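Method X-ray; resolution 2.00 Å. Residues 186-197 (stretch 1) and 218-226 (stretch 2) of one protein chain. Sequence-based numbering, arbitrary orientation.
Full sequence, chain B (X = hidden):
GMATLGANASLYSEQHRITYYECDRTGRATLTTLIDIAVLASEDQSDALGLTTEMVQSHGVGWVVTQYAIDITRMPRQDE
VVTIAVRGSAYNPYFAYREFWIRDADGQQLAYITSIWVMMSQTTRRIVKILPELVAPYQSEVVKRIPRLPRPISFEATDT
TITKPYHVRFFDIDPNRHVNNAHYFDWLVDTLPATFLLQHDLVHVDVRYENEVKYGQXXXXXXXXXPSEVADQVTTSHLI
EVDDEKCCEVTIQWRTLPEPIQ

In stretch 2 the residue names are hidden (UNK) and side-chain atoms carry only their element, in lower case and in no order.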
# COMPACT_ATOMS: atom_id res chain seq x y z
N ASP B 186 -4.52 5.06 -7.15
CA ASP B 186 -5.40 3.93 -6.79
C ASP B 186 -6.77 4.14 -7.44
O ASP B 186 -7.31 3.21 -8.01
CB ASP B 186 -5.67 3.79 -5.27
CG ASP B 186 -4.41 3.60 -4.42
OD1 ASP B 186 -3.36 3.17 -4.93
OD2 ASP B 186 -4.49 3.87 -3.20
N TRP B 187 -7.28 5.38 -7.39
CA TRP B 187 -8.60 5.75 -7.95
C TRP B 187 -8.53 5.86 -9.47
O TRP B 187 -9.40 5.32 -10.15
CB TRP B 187 -9.15 7.07 -7.36
CG TRP B 187 -9.04 7.18 -5.87
CD1 TRP B 187 -9.21 6.18 -4.98
CD2 TRP B 187 -8.80 8.37 -5.12
NE1 TRP B 187 -9.03 6.64 -3.71
CE2 TRP B 187 -8.79 7.99 -3.75
CE3 TRP B 187 -8.58 9.72 -5.46
CZ2 TRP B 187 -8.56 8.92 -2.70
CZ3 TRP B 187 -8.35 10.67 -4.42
CH2 TRP B 187 -8.34 10.25 -3.05
N LEU B 188 -7.51 6.58 -9.97
CA LEU B 188 -7.27 6.81 -11.42
C LEU B 188 -7.15 5.52 -12.24
O LEU B 188 -7.88 5.34 -13.21
CB LEU B 188 -6.00 7.66 -11.65
CG LEU B 188 -6.03 9.12 -11.18
CD1 LEU B 188 -4.62 9.71 -11.00
CD2 LEU B 188 -6.87 9.98 -12.12
N VAL B 189 -6.24 4.64 -11.80
CA VAL B 189 -5.98 3.35 -12.47
C VAL B 189 -7.17 2.39 -12.33
O VAL B 189 -7.54 1.77 -13.32
CB VAL B 189 -4.63 2.71 -12.03
CG1 VAL B 189 -4.39 1.37 -12.73
CG2 VAL B 189 -3.48 3.68 -12.33
N ASP B 190 -7.74 2.28 -11.12
CA ASP B 190 -8.92 1.41 -10.87
C ASP B 190 -10.18 1.84 -11.66
O ASP B 190 -11.07 1.00 -11.84
CB ASP B 190 -9.25 1.27 -9.38
CG ASP B 190 -10.35 0.26 -9.12
OD1 ASP B 190 -10.15 -0.92 -9.48
OD2 ASP B 190 -11.44 0.68 -8.67
N THR B 191 -10.29 3.11 -12.09
CA THR B 191 -11.42 3.58 -12.95
C THR B 191 -11.50 2.74 -14.24
O THR B 191 -12.60 2.42 -14.69
CB THR B 191 -11.32 5.08 -13.34
OG1 THR B 191 -11.19 5.88 -12.15
CG2 THR B 191 -12.56 5.56 -14.14
N LEU B 192 -10.33 2.37 -14.78
CA LEU B 192 -10.20 1.53 -15.98
C LEU B 192 -10.46 0.06 -15.59
O LEU B 192 -10.05 -0.35 -14.49
CB LEU B 192 -8.81 1.66 -16.60
CG LEU B 192 -8.38 3.06 -17.05
CD1 LEU B 192 -6.89 3.07 -17.40
CD2 LEU B 192 -9.22 3.55 -18.22
N PRO B 193 -11.09 -0.74 -16.49
CA PRO B 193 -11.38 -2.14 -16.15
C PRO B 193 -10.13 -3.04 -16.24
O PRO B 193 -9.17 -2.68 -16.96
CB PRO B 193 -12.42 -2.53 -17.20
CG PRO B 193 -12.04 -1.75 -18.38
CD PRO B 193 -11.53 -0.44 -17.87
N ALA B 194 -10.15 -4.16 -15.52
CA ALA B 194 -9.06 -5.17 -15.52
C ALA B 194 -8.72 -5.68 -16.94
O ALA B 194 -7.55 -5.93 -17.21
CB ALA B 194 -9.37 -6.35 -14.57
N THR B 195 -9.73 -5.79 -17.83
CA THR B 195 -9.54 -6.20 -19.25
C THR B 195 -8.62 -5.22 -20.01
O THR B 195 -7.87 -5.65 -20.90
CB THR B 195 -10.87 -6.38 -20.03
OG1 THR B 195 -11.63 -5.17 -19.98
CG2 THR B 195 -11.69 -7.53 -19.45
N PHE B 196 -8.69 -3.92 -19.67
CA PHE B 196 -7.81 -2.89 -20.23
C PHE B 196 -6.42 -3.00 -19.56
O PHE B 196 -5.40 -3.05 -20.25
CB PHE B 196 -8.37 -1.47 -20.05
CG PHE B 196 -7.48 -0.39 -20.60
CD1 PHE B 196 -6.47 0.18 -19.79
CD2 PHE B 196 -7.60 0.02 -21.94
CE1 PHE B 196 -5.60 1.17 -20.31
CE2 PHE B 196 -6.73 1.02 -22.48
CZ PHE B 196 -5.73 1.60 -21.67
N LEU B 197 -6.41 -2.97 -18.22
CA LEU B 197 -5.16 -2.99 -17.41
C LEU B 197 -4.26 -4.20 -17.63
O LEU B 197 -3.04 -4.05 -17.63
CB LEU B 197 -5.47 -2.84 -15.90
CG LEU B 197 -6.16 -1.53 -15.47
CD1 LEU B 197 -6.58 -1.62 -14.00
CD2 LEU B 197 -5.25 -0.33 -15.72
N UNK B 218 -16.18 12.17 -0.62
CA UNK B 218 -16.40 11.14 -1.64
C UNK B 218 -15.94 11.80 -2.94
O UNK B 218 -16.50 12.84 -3.33
c UNK B 218 -17.88 10.73 -1.75
c UNK B 218 -18.05 9.59 -2.78
o UNK B 218 -18.37 10.30 -0.48
N UNK B 219 -14.89 11.23 -3.55
CA UNK B 219 -14.35 11.71 -4.83
C UNK B 219 -15.05 10.95 -5.98
O UNK B 219 -15.46 9.79 -5.79
c UNK B 219 -12.12 12.24 -3.74
c UNK B 219 -12.78 11.61 -4.95
c UNK B 219 -12.30 10.19 -5.09
N UNK B 220 -15.19 11.61 -7.13
CA UNK B 220 -15.80 11.06 -8.34
C UNK B 220 -14.66 11.01 -9.37
O UNK B 220 -14.12 12.06 -9.73
c UNK B 220 -16.97 11.91 -8.84
o UNK B 220 -17.92 12.07 -7.78
c UNK B 220 -17.66 11.27 -10.04
N UNK B 221 -14.28 9.79 -9.78
CA UNK B 221 -13.19 9.54 -10.74
C UNK B 221 -13.80 9.29 -12.10
O UNK B 221 -14.70 8.45 -12.21
c UNK B 221 -12.35 8.35 -10.32
N UNK B 222 -13.32 10.01 -13.12
CA UNK B 222 -13.79 9.88 -14.50
C UNK B 222 -12.63 9.44 -15.40
O UNK B 222 -11.49 9.77 -15.10
c UNK B 222 -15.46 11.76 -14.19
c UNK B 222 -15.46 12.76 -13.28
c UNK B 222 -17.51 12.03 -13.45
n UNK B 222 -16.77 11.33 -14.29
c UNK B 222 -14.37 11.19 -15.03
n UNK B 222 -16.74 12.90 -12.83
N UNK B 223 -12.93 8.70 -16.47
CA UNK B 223 -11.93 8.23 -17.45
C UNK B 223 -12.50 8.01 -18.86
O UNK B 223 -13.61 7.48 -19.00
c UNK B 223 -11.23 6.95 -16.96
N UNK B 224 -11.74 8.47 -19.87
CA UNK B 224 -12.03 8.32 -21.30
C UNK B 224 -10.88 7.56 -21.92
O UNK B 224 -9.74 8.00 -21.77
c UNK B 224 -13.38 10.47 -21.65
o UNK B 224 -14.46 9.90 -21.47
n UNK B 224 -13.25 11.79 -21.61
c UNK B 224 -12.14 9.68 -22.02
N UNK B 225 -11.16 6.44 -22.58
CA UNK B 225 -10.17 5.62 -23.27
C UNK B 225 -10.22 6.19 -24.69
O UNK B 225 -11.25 6.06 -25.37
c UNK B 225 -10.49 4.11 -23.25
c UNK B 225 -10.61 3.61 -21.80
c UNK B 225 -9.41 3.33 -24.03
c UNK B 225 -11.03 2.15 -21.68
N UNK B 226 -9.12 6.82 -25.11
CA UNK B 226 -9.00 7.50 -26.40
C UNK B 226 -7.99 6.87 -27.36
O UNK B 226 -7.03 6.23 -26.89
c UNK B 226 -8.55 8.95 -26.15
c UNK B 226 -8.69 11.11 -24.87
c UNK B 226 -9.42 9.82 -25.23
c UNK B 226 -10.79 10.09 -25.85
O HOH W 1 -10.02 8.25 -13.30

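Position 218 has three side-chain atoms, a first carbon carrying one oxygen and one carbon, and they lie out of reach of stretch 1. A beta-branched hydroxyl side chain of this size is threonine, Thr218.

Position 219 has three carbons, the first bearing the other two, with no heteroatom. Its CA-to-CB bond points toward stretch 1, and one terminal carbon of 219 sits 3.8 Å from Trp187 CE3, over one face of the ring. The fork is that of valine. Val219 CG2 lies 4.0 Å from the centroid of the Trp187 six-membered ring, 18° off the ring normal, which makes this a CH-pi contact.

Position 220 repeats the pattern of 218, one carbon carrying an oxygen and a carbon, again out of reach, and is Thr220.

At position 221 a single carbon follows CA. This CB of 221 approaches Thr191 OG1 to 3.3 Å and Trp187 O to 4.2 Å. A lone carbon defines alanine, Ala221. Carbon offers that hydroxyl no hydrogen-bond partner; its proton goes instead to the helix backbone, Thr191 OG1 donating to Trp187 O at 2.7 Å.

Position 222 shows one carbon leading to a five-membered ring of three carbons and two nitrogens. Its CA-to-CB bond points away from stretch 1, and both ring nitrogens are hydrogen-bonded elsewhere in the structure. The ring is the imidazole of histidine. The backbone still takes part: water 1 donates to His222 O at 2.8 Å and to Thr191 OG1 at 2.9 Å, bridging the two stretches.

Position 223 again has one carbon. The CB of 223 is 3.4 Å from Thr191 CG2 and 4.1 Å from Leu192 CD2. This is Ala223. The CA atoms of Thr191 and Ala223 are 6.5 Å apart, the nearest such pair in the register.

Position 224 carries two carbons, the second bearing one oxygen and one nitrogen, a carboxamide on a short stem. The CA-to-CB bond of 224 points away, and the side chain touches nothing on stretch 1. This is Asn224.

Position 225 has four carbons, forked at the first, with one arm two carbons long. Its carbons pack against Leu192 and Phe196. The branching is that of isoleucine. Ile225 CG1 lies 3.8 Å from Leu192 CD2, and Ile225 CG2 lies 3.9 Å from Phe196 CE2, oblique to the ring.

Position 226 also has four carbons, but forked at the second, and is out of reach; the fork distinguishes leucine, Leu226.

The contact follows strand alternation: the CA-to-CB bonds of 219, 221, 223 and 225 point toward stretch 1. The axis of the helix and the axis of the strand come within 8.0 Å, their N-to-C directions 45° apart, and the two stretches bury 424 Å² in total. No direct hydrogen bond crosses between them; apolar packing is supplemented by the water bridge.

Stretch 2, residues 218-226: TVTAHANIL
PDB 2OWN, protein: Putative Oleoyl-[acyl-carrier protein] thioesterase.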